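Alpha-toxin (Clostridium novyi, PDB 2VK9) is a large clostridial toxin whose N-terminal part, modelled here, pairs a helical domain with a catalytic domain of the GT-A glycosyltransferase fold. Local coordinates at residues A[310-324]-A[344-357]. Numbering follows the deposited sequence.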
ATOM      1  N   TRP A 310     -23.166  -9.769  -4.261  1.00 49.30           N
ATOM      2  CA  TRP A 310     -24.143  -9.404  -5.287  1.00 47.99           C
ATOM      3  C   TRP A 310     -23.434  -8.803  -6.510  1.00 47.30           C
ATOM      4  O   TRP A 310     -23.665  -9.229  -7.649  1.00 46.84           O
ATOM      5  CB  TRP A 310     -25.206  -8.456  -4.689  1.00 47.81           C
ATOM      6  CG  TRP A 310     -26.105  -7.769  -5.678  1.00 47.44           C
ATOM      7  CD1 TRP A 310     -26.169  -6.427  -5.922  1.00 47.63           C
ATOM      8  CD2 TRP A 310     -27.067  -8.382  -6.554  1.00 47.15           C
ATOM      9  NE1 TRP A 310     -27.108  -6.163  -6.899  1.00 47.67           N
ATOM     10  CE2 TRP A 310     -27.668  -7.345  -7.307  1.00 47.02           C
ATOM     11  CE3 TRP A 310     -27.473  -9.703  -6.780  1.00 47.15           C
ATOM     12  CZ2 TRP A 310     -28.651  -7.587  -8.266  1.00 46.99           C
ATOM     13  CZ3 TRP A 310     -28.453  -9.944  -7.736  1.00 47.61           C
ATOM     14  CH2 TRP A 310     -29.033  -8.886  -8.465  1.00 47.41           C
ATOM     15  N   GLU A 311     -22.547  -7.838  -6.261  1.00 46.51           N
ATOM     16  CA  GLU A 311     -21.817  -7.167  -7.330  1.00 45.70           C
ATOM     17  C   GLU A 311     -20.812  -8.100  -7.986  1.00 44.97           C
ATOM     18  O   GLU A 311     -20.632  -8.062  -9.208  1.00 45.00           O
ATOM     19  CB  GLU A 311     -21.140  -5.904  -6.817  1.00 45.88           C
ATOM     20  CG  GLU A 311     -22.130  -4.846  -6.348  1.00 46.86           C
ATOM     21  CD  GLU A 311     -21.487  -3.735  -5.529  1.00 48.09           C
ATOM     22  OE1 GLU A 311     -20.422  -3.959  -4.913  1.00 48.15           O
ATOM     23  OE2 GLU A 311     -22.065  -2.628  -5.492  1.00 49.31           O
ATOM     24  N   ALA A 312     -20.173  -8.951  -7.185  1.00 43.74           N
ATOM     25  CA  ALA A 312     -19.330 -10.010  -7.732  1.00 42.76           C
ATOM     26  C   ALA A 312     -20.118 -10.834  -8.748  1.00 42.09           C
ATOM     27  O   ALA A 312     -19.645 -11.085  -9.856  1.00 42.07           O
ATOM     28  CB  ALA A 312     -18.793 -10.893  -6.627  1.00 42.67           C
ATOM     29  N   ALA A 313     -21.334 -11.215  -8.364  1.00 41.31           N
ATOM     30  CA  ALA A 313     -22.229 -12.018  -9.201  1.00 40.49           C
ATOM     31  C   ALA A 313     -22.626 -11.343 -10.516  1.00 39.81           C
ATOM     32  O   ALA A 313     -22.653 -11.996 -11.561  1.00 39.52           O
ATOM     33  CB  ALA A 313     -23.463 -12.399  -8.410  1.00 40.60           C
ATOM     34  N   ILE A 314     -22.936 -10.044 -10.453  1.00 39.20           N
ATOM     35  CA  ILE A 314     -23.176  -9.229 -11.652  1.00 38.60           C
ATOM     36  C   ILE A 314     -22.043  -9.450 -12.654  1.00 38.32           C
ATOM     37  O   ILE A 314     -22.291  -9.760 -13.819  1.00 38.31           O
ATOM     38  CB  ILE A 314     -23.255  -7.692 -11.338  1.00 38.67           C
ATOM     39  CG1 ILE A 314     -24.305  -7.370 -10.258  1.00 38.82           C
ATOM     40  CG2 ILE A 314     -23.470  -6.863 -12.617  1.00 37.84           C
ATOM     41  CD1 ILE A 314     -25.754  -7.389 -10.724  1.00 39.29           C
ATOM     42  N   PHE A 315     -20.799  -9.304 -12.198  1.00 37.87           N
ATOM     43  CA  PHE A 315     -19.663  -9.427 -13.106  1.00 37.26           C
ATOM     44  C   PHE A 315     -19.454 -10.827 -13.677  1.00 37.20           C
ATOM     45  O   PHE A 315     -19.066 -10.958 -14.845  1.00 37.33           O
ATOM     46  CB  PHE A 315     -18.363  -8.923 -12.498  1.00 36.88           C
ATOM     47  CG  PHE A 315     -17.202  -9.073 -13.418  1.00 36.24           C
ATOM     48  CD1 PHE A 315     -17.136  -8.332 -14.591  1.00 35.75           C
ATOM     49  CD2 PHE A 315     -16.203  -9.996 -13.149  1.00 35.91           C
ATOM     50  CE1 PHE A 315     -16.082  -8.490 -15.466  1.00 35.63           C
ATOM     51  CE2 PHE A 315     -15.142 -10.163 -14.028  1.00 35.71           C
ATOM     52  CZ  PHE A 315     -15.081  -9.407 -15.186  1.00 35.73           C
ATOM     53  N   GLU A 316     -19.697 -11.859 -12.869  1.00 36.81           N
ATOM     54  CA  GLU A 316     -19.657 -13.243 -13.358  1.00 36.86           C
ATOM     55  C   GLU A 316     -20.569 -13.427 -14.578  1.00 36.50           C
ATOM     56  O   GLU A 316     -20.241 -14.169 -15.512  1.00 36.11           O
ATOM     57  CB  GLU A 316     -20.068 -14.223 -12.263  1.00 36.96           C
ATOM     58  CG  GLU A 316     -19.204 -14.168 -11.020  1.00 37.44           C
ATOM     59  CD  GLU A 316     -19.688 -15.089  -9.916  1.00 37.59           C
ATOM     60  OE1 GLU A 316     -20.871 -15.495  -9.918  1.00 39.05           O
ATOM     61  OE2 GLU A 316     -18.875 -15.404  -9.027  1.00 38.85           O
ATOM     62  N   ALA A 317     -21.703 -12.729 -14.559  1.00 36.25           N
ATOM     63  CA  ALA A 317     -22.657 -12.748 -15.656  1.00 36.32           C
ATOM     64  C   ALA A 317     -22.083 -12.087 -16.891  1.00 36.32           C
ATOM     65  O   ALA A 317     -22.178 -12.634 -17.986  1.00 36.66           O
ATOM     66  CB  ALA A 317     -23.940 -12.060 -15.248  1.00 36.47           C
ATOM     67  N   ILE A 318     -21.492 -10.909 -16.718  1.00 36.22           N
ATOM     68  CA  ILE A 318     -20.843 -10.234 -17.829  1.00 36.13           C
ATOM     69  C   ILE A 318     -19.727 -11.108 -18.354  1.00 36.27           C
ATOM     70  O   ILE A 318     -19.700 -11.417 -19.539  1.00 36.05           O
ATOM     71  CB  ILE A 318     -20.283  -8.854 -17.441  1.00 36.19           C
ATOM     72  CG1 ILE A 318     -21.423  -7.928 -17.000  1.00 36.09           C
ATOM     73  CG2 ILE A 318     -19.524  -8.253 -18.623  1.00 35.43           C
ATOM     74  CD1 ILE A 318     -20.981  -6.683 -16.287  1.00 35.50           C
ATOM     75  N   ALA A 319     -18.828 -11.527 -17.461  1.00 36.67           N
ATOM     76  CA  ALA A 319     -17.654 -12.312 -17.851  1.00 37.16           C
ATOM     77  C   ALA A 319     -18.070 -13.489 -18.709  1.00 37.64           C
ATOM     78  O   ALA A 319     -17.498 -13.712 -19.777  1.00 37.32           O
ATOM     79  CB  ALA A 319     -16.875 -12.781 -16.633  1.00 36.83           C
ATOM     80  N   ASN A 320     -19.096 -14.206 -18.250  1.00 38.64           N
ATOM     81  CA  ASN A 320     -19.569 -15.425 -18.914  1.00 39.69           C
ATOM     82  C   ASN A 320     -20.378 -15.214 -20.195  1.00 40.19           C
ATOM     83  O   ASN A 320     -19.992 -15.709 -21.254  1.00 40.63           O
ATOM     84  CB  ASN A 320     -20.326 -16.308 -17.924  1.00 39.74           C
ATOM     85  CG  ASN A 320     -19.392 -17.087 -17.020  1.00 40.46           C
ATOM     86  OD1 ASN A 320     -18.776 -18.057 -17.453  1.00 42.07           O
ATOM     87  ND2 ASN A 320     -19.274 -16.663 -15.762  1.00 40.41           N
ATOM     88  N   GLU A 321     -21.486 -14.486 -20.110  1.00 40.60           N
ATOM     89  CA  GLU A 321     -22.308 -14.245 -21.295  1.00 41.45           C
ATOM     90  C   GLU A 321     -21.545 -13.554 -22.416  1.00 41.41           C
ATOM     91  O   GLU A 321     -21.687 -13.918 -23.582  1.00 41.50           O
ATOM     92  CB  GLU A 321     -23.570 -13.445 -20.943  1.00 41.86           C
ATOM     93  CG  GLU A 321     -24.634 -14.258 -20.191  1.00 43.58           C
ATOM     94  CD  GLU A 321     -24.996 -15.561 -20.901  1.00 45.90           C
ATOM     95  OE1 GLU A 321     -25.616 -15.486 -21.990  1.00 46.63           O
ATOM     96  OE2 GLU A 321     -24.650 -16.650 -20.371  1.00 46.42           O
ATOM     97  N   LYS A 322     -20.729 -12.569 -22.047  1.00 41.54           N
ATOM     98  CA  LYS A 322     -19.950 -11.787 -23.004  1.00 41.40           C
ATOM     99  C   LYS A 322     -18.613 -12.446 -23.328  1.00 41.78           C
ATOM    100  O   LYS A 322     -17.810 -11.896 -24.093  1.00 41.76           O
ATOM    101  CB  LYS A 322     -19.751 -10.363 -22.491  1.00 41.10           C
ATOM    102  CG  LYS A 322     -21.038  -9.555 -22.430  1.00 40.35           C
ATOM    103  CD  LYS A 322     -21.595  -9.284 -23.821  1.00 39.38           C
ATOM    104  CE  LYS A 322     -22.859  -8.455 -23.743  1.00 39.50           C
ATOM    105  NZ  LYS A 322     -23.240  -7.888 -25.061  1.00 39.11           N
ATOM    106  N   LYS A 323     -18.405 -13.631 -22.749  1.00 41.96           N
ATOM    107  CA  LYS A 323     -17.231 -14.473 -23.000  1.00 42.32           C
ATOM    108  C   LYS A 323     -15.917 -13.693 -22.883  1.00 42.05           C
ATOM    109  O   LYS A 323     -15.138 -13.610 -23.822  1.00 42.07           O
ATOM    110  CB  LYS A 323     -17.365 -15.221 -24.339  1.00 42.29           C
ATOM    111  CG  LYS A 323     -18.434 -16.342 -24.329  1.00 42.81           C
ATOM    112  CD  LYS A 323     -18.503 -17.121 -25.664  1.00 43.17           C
ATOM    113  CE  LYS A 323     -19.253 -16.343 -26.759  1.00 44.22           C
ATOM    114  NZ  LYS A 323     -19.205 -17.017 -28.083  1.00 44.53           N
ATOM    115  N   LEU A 324     -15.693 -13.130 -21.703  1.00 42.01           N
ATOM    116  CA  LEU A 324     -14.523 -12.310 -21.428  1.00 42.14           C
ATOM    117  C   LEU A 324     -13.373 -13.078 -20.767  1.00 42.45           C
ATOM    118  O   LEU A 324     -12.246 -12.606 -20.740  1.00 42.62           O
ATOM    119  CB  LEU A 324     -14.919 -11.127 -20.543  1.00 41.82           C
ATOM    120  CG  LEU A 324     -15.864 -10.105 -21.159  1.00 41.48           C
ATOM    121  CD1 LEU A 324     -15.995  -8.922 -20.240  1.00 41.25           C
ATOM    122  CD2 LEU A 324     -15.350  -9.671 -22.521  1.00 41.74           C
ATOM    123  N   ILE A 344     -30.599 -11.082 -14.839  1.00 59.24           N
ATOM    124  CA  ILE A 344     -29.227 -10.617 -14.996  1.00 58.78           C
ATOM    125  C   ILE A 344     -28.699 -11.006 -16.380  1.00 58.61           C
ATOM    126  O   ILE A 344     -28.309 -10.142 -17.160  1.00 58.39           O
ATOM    127  CB  ILE A 344     -28.290 -11.196 -13.910  1.00 58.67           C
ATOM    128  CG1 ILE A 344     -28.831 -10.967 -12.494  1.00 58.65           C
ATOM    129  CG2 ILE A 344     -26.903 -10.612 -14.035  1.00 59.02           C
ATOM    130  CD1 ILE A 344     -29.005  -9.509 -12.099  1.00 59.19           C
ATOM    131  N   LEU A 345     -28.718 -12.307 -16.672  1.00 58.60           N
ATOM    132  CA  LEU A 345     -28.202 -12.859 -17.922  1.00 58.88           C
ATOM    133  C   LEU A 345     -28.863 -12.312 -19.189  1.00 59.36           C
ATOM    134  O   LEU A 345     -28.212 -12.176 -20.225  1.00 59.34           O
ATOM    135  CB  LEU A 345     -28.288 -14.386 -17.913  1.00 58.76           C
ATOM    136  CG  LEU A 345     -27.383 -15.190 -16.973  1.00 58.63           C
ATOM    137  CD1 LEU A 345     -27.174 -16.583 -17.544  1.00 59.32           C
ATOM    138  CD2 LEU A 345     -26.040 -14.533 -16.771  1.00 58.12           C
ATOM    139  N   SER A 346     -30.154 -12.008 -19.114  1.00 60.11           N
ATOM    140  CA  SER A 346     -30.845 -11.398 -20.247  1.00 60.78           C
ATOM    141  C   SER A 346     -30.519  -9.910 -20.339  1.00 61.02           C
ATOM    142  O   SER A 346     -30.489  -9.346 -21.435  1.00 61.37           O
ATOM    143  CB  SER A 346     -32.356 -11.597 -20.145  1.00 60.78           C
ATOM    144  OG  SER A 346     -32.874 -10.837 -19.071  1.00 61.34           O
ATOM    145  N   PHE A 347     -30.283  -9.278 -19.190  1.00 61.20           N
ATOM    146  CA  PHE A 347     -29.897  -7.872 -19.155  1.00 61.21           C
ATOM    147  C   PHE A 347     -28.518  -7.681 -19.768  1.00 60.87           C
ATOM    148  O   PHE A 347     -28.284  -6.728 -20.509  1.00 60.90           O
ATOM    149  CB  PHE A 347     -29.904  -7.336 -17.728  1.00 61.48           C
ATOM    150  CG  PHE A 347     -29.970  -5.847 -17.658  1.00 63.04           C
ATOM    151  CD1 PHE A 347     -31.205  -5.202 -17.571  1.00 64.53           C
ATOM    152  CD2 PHE A 347     -28.802  -5.081 -17.711  1.00 64.38           C
ATOM    153  CE1 PHE A 347     -31.284  -3.811 -17.520  1.00 65.67           C
ATOM    154  CE2 PHE A 347     -28.862  -3.689 -17.663  1.00 65.64           C
ATOM    155  CZ  PHE A 347     -30.108  -3.049 -17.568  1.00 66.13           C
ATOM    156  N   VAL A 348     -27.612  -8.597 -19.443  1.00 60.58           N
ATOM    157  CA  VAL A 348     -26.271  -8.616 -20.007  1.00 60.27           C
ATOM    158  C   VAL A 348     -26.311  -8.771 -21.528  1.00 60.24           C
ATOM    159  O   VAL A 348     -25.695  -7.986 -22.243  1.00 60.23           O
ATOM    160  CB  VAL A 348     -25.404  -9.727 -19.360  1.00 60.19           C
ATOM    161  CG1 VAL A 348     -24.083  -9.903 -20.102  1.00 60.22           C
ATOM    162  CG2 VAL A 348     -25.144  -9.409 -17.893  1.00 60.14           C
ATOM    163  N   ARG A 349     -27.051  -9.761 -22.025  1.00 60.25           N
ATOM    164  CA  ARG A 349     -27.029 -10.050 -23.464  1.00 60.36           C
ATOM    165  C   ARG A 349     -27.710  -8.985 -24.335  1.00 60.09           C
ATOM    166  O   ARG A 349     -27.464  -8.922 -25.541  1.00 60.35           O
ATOM    167  CB  ARG A 349     -27.517 -11.476 -23.791  1.00 60.33           C
ATOM    168  CG  ARG A 349     -28.957 -11.790 -23.431  1.00 61.03           C
ATOM    169  CD  ARG A 349     -29.411 -13.132 -24.036  1.00 60.89           C
ATOM    170  NE  ARG A 349     -30.228 -13.892 -23.088  1.00 61.03           N
ATOM    171  CZ  ARG A 349     -29.744 -14.809 -22.254  1.00 60.80           C
ATOM    172  NH1 ARG A 349     -28.451 -15.104 -22.257  1.00 60.82           N
ATOM    173  NH2 ARG A 349     -30.552 -15.437 -21.416  1.00 61.17           N
ATOM    174  N   ASN A 350     -28.531  -8.138 -23.720  1.00 59.74           N
ATOM    175  CA  ASN A 350     -29.205  -7.054 -24.446  1.00 59.48           C
ATOM    176  C   ASN A 350     -28.502  -5.692 -24.359  1.00 59.12           C
ATOM    177  O   ASN A 350     -28.979  -4.705 -24.919  1.00 59.07           O
ATOM    178  CB  ASN A 350     -30.669  -6.942 -24.002  1.00 59.59           C
ATOM    179  CG  ASN A 350     -31.520  -8.096 -24.510  1.00 59.89           C
ATOM    180  OD1 ASN A 350     -32.249  -8.732 -23.744  1.00 59.69           O
ATOM    181  ND2 ASN A 350     -31.424  -8.378 -25.812  1.00 60.27           N
ATOM    182  N   HIS A 351     -27.369  -5.655 -23.663  1.00 58.67           N
ATOM    183  CA  HIS A 351     -26.536  -4.459 -23.586  1.00 58.11           C
ATOM    184  C   HIS A 351     -25.209  -4.660 -24.300  1.00 57.39           C
ATOM    185  O   HIS A 351     -24.686  -5.769 -24.333  1.00 57.22           O
ATOM    186  CB  HIS A 351     -26.306  -4.061 -22.130  1.00 58.40           C
ATOM    187  CG  HIS A 351     -27.450  -3.308 -21.524  1.00 59.57           C
ATOM    188  ND1 HIS A 351     -27.338  -2.001 -21.095  1.00 60.35           N
ATOM    189  CD2 HIS A 351     -28.735  -3.670 -21.291  1.00 60.29           C
ATOM    190  CE1 HIS A 351     -28.501  -1.594 -20.616  1.00 60.67           C
ATOM    191  NE2 HIS A 351     -29.366  -2.587 -20.725  1.00 61.03           N
ATOM    192  N   ASP A 352     -24.680  -3.586 -24.883  1.00 56.75           N
ATOM    193  CA  ASP A 352     -23.380  -3.614 -25.556  1.00 56.20           C
ATOM    194  C   ASP A 352     -22.253  -3.847 -24.547  1.00 55.40           C
ATOM    195  O   ASP A 352     -22.371  -3.476 -23.374  1.00 55.46           O
ATOM    196  CB  ASP A 352     -23.143  -2.313 -26.339  1.00 56.48           C
ATOM    197  CG  ASP A 352     -21.983  -2.423 -27.337  1.00 57.51           C
ATOM    198  OD1 ASP A 352     -20.804  -2.246 -26.941  1.00 57.88           O
ATOM    199  OD2 ASP A 352     -22.255  -2.686 -28.531  1.00 58.96           O
ATOM    200  N   ILE A 353     -21.168  -4.461 -25.014  1.00 54.31           N
ATOM    201  CA  ILE A 353     -20.018  -4.797 -24.170  1.00 53.35           C
ATOM    202  C   ILE A 353     -19.283  -3.575 -23.600  1.00 52.58           C
ATOM    203  O   ILE A 353     -18.819  -3.600 -22.461  1.00 52.42           O
ATOM    204  CB  ILE A 353     -19.042  -5.735 -24.919  1.00 53.45           C
ATOM    205  CG1 ILE A 353     -18.262  -6.602 -23.933  1.00 53.86           C
ATOM    206  CG2 ILE A 353     -18.131  -4.960 -25.887  1.00 53.12           C
ATOM    207  CD1 ILE A 353     -17.855  -7.949 -24.543  1.00 55.49           C
ATOM    208  N   ASN A 354     -19.192  -2.514 -24.401  1.00 51.62           N
ATOM    209  CA  ASN A 354     -18.504  -1.286 -24.009  1.00 50.70           C
ATOM    210  C   ASN A 354     -19.408  -0.383 -23.187  1.00 50.20           C
ATOM    211  O   ASN A 354     -18.999   0.660 -22.680  1.00 50.20           O
ATOM    212  CB  ASN A 354     -17.977  -0.561 -25.246  1.00 50.55           C
ATOM    213  CG  ASN A 354     -16.953  -1.386 -25.999  1.00 50.11           C
ATOM    214  OD1 ASN A 354     -15.941  -1.814 -25.434  1.00 48.87           O
ATOM    215  ND2 ASN A 354     -17.211  -1.619 -27.282  1.00 49.97           N
ATOM    216  N   ASP A 355     -20.651  -0.809 -23.054  1.00 49.52           N
ATOM    217  CA  ASP A 355     -21.602  -0.142 -22.211  1.00 48.92           C
ATOM    218  C   ASP A 355     -21.487  -0.728 -20.796  1.00 47.73           C
ATOM    219  O   ASP A 355     -21.821  -0.071 -19.805  1.00 47.62           O
ATOM    220  CB  ASP A 355     -22.993  -0.354 -22.806  1.00 49.60           C
ATOM    221  CG  ASP A 355     -24.038   0.574 -22.221  1.00 52.23           C
ATOM    222  OD1 ASP A 355     -23.740   1.282 -21.225  1.00 55.03           O
ATOM    223  OD2 ASP A 355     -25.176   0.585 -22.760  1.00 54.64           O
ATOM    224  N   LEU A 356     -20.977  -1.956 -20.713  1.00 46.19           N
ATOM    225  CA  LEU A 356     -20.898  -2.695 -19.454  1.00 44.60           C
ATOM    226  C   LEU A 356     -19.573  -2.513 -18.729  1.00 43.62           C
ATOM    227  O   LEU A 356     -19.547  -2.307 -17.516  1.00 43.54           O
ATOM    228  CB  LEU A 356     -21.132  -4.181 -19.712  1.00 44.66           C
ATOM    229  CG  LEU A 356     -22.550  -4.599 -20.089  1.00 44.24           C
ATOM    230  CD1 LEU A 356     -22.519  -5.885 -20.889  1.00 43.76           C
ATOM    231  CD2 LEU A 356     -23.392  -4.753 -18.842  1.00 43.61           C
ATOM    232  N   ILE A 357     -18.479  -2.614 -19.480  1.00 42.34           N
ATOM    233  CA  ILE A 357     -17.135  -2.451 -18.938  1.00 41.09           C
ATOM    234  C   ILE A 357     -16.603  -1.087 -19.351  1.00 40.44           C
ATOM    235  O   ILE A 357     -16.659  -0.723 -20.524  1.00 40.60           O
ATOM    236  CB  ILE A 357     -16.158  -3.554 -19.442  1.00 40.97           C
ATOM    237  CG1 ILE A 357     -16.723  -4.967 -19.231  1.00 40.12           C
ATOM    238  CG2 ILE A 357     -14.785  -3.409 -18.793  1.00 40.95           C
ATOM    239  CD1 ILE A 357     -17.033  -5.328 -17.792  1.00 39.61           C
TER
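Trp310 CH2 meets Ile344 CD1 of the facing segment obliquely at 3.7 Å, while Ile314 CD1 lies over one face of the indole, offset toward the rim. Phe315 meets its partner differently: Ile357 CD1 lies near the ring plane at the CE1 edge, and Ala319 CB covers one face. The guanidinium of Arg349 offers its in-plane edge to Glu321, NH1 to OE1 at 2.9 Å, with the carboxylate turned 80° against it; Leu345 O sits over one face. Glu321 CG, anti to the carbonyl carbon, lies against Leu345 CD2, and a bend at chi2 then turns the carboxylate to the arginine.

Between these groups helix segments 310-321 and 344-349 cross at -52°, their axes 9.3 Å apart. Ala317 suits the close approach, its small CB touching Ile344 CG2, Leu345 CD2 and Val348 CG2. The beta-branched Val348 divides its methyls, CG1 packing on Glu321 CB and Lys322 CG, CG2 on Ala317 CB and Ile318 CG1. Farther along, Ile318 slides past Leu356 and Ile357, and Leu324 CD2 packs on Ile353 CD1 after the Schellman turn at Lys323.

Lys322 suits a mixed site: its long aliphatic stem packs on Val348 and Ile353, and NZ donates to His351 O at 2.7 Å, nearly in line with the carbonyl (163°). This bond ties the end of one helix to the turn after the other. The chemistry implies a local apolar core at the chain's periphery; at its more exposed margin, where long charged chains can bridge, the ion pair and lysine-carbonyl bond probably help hold the helix ends together.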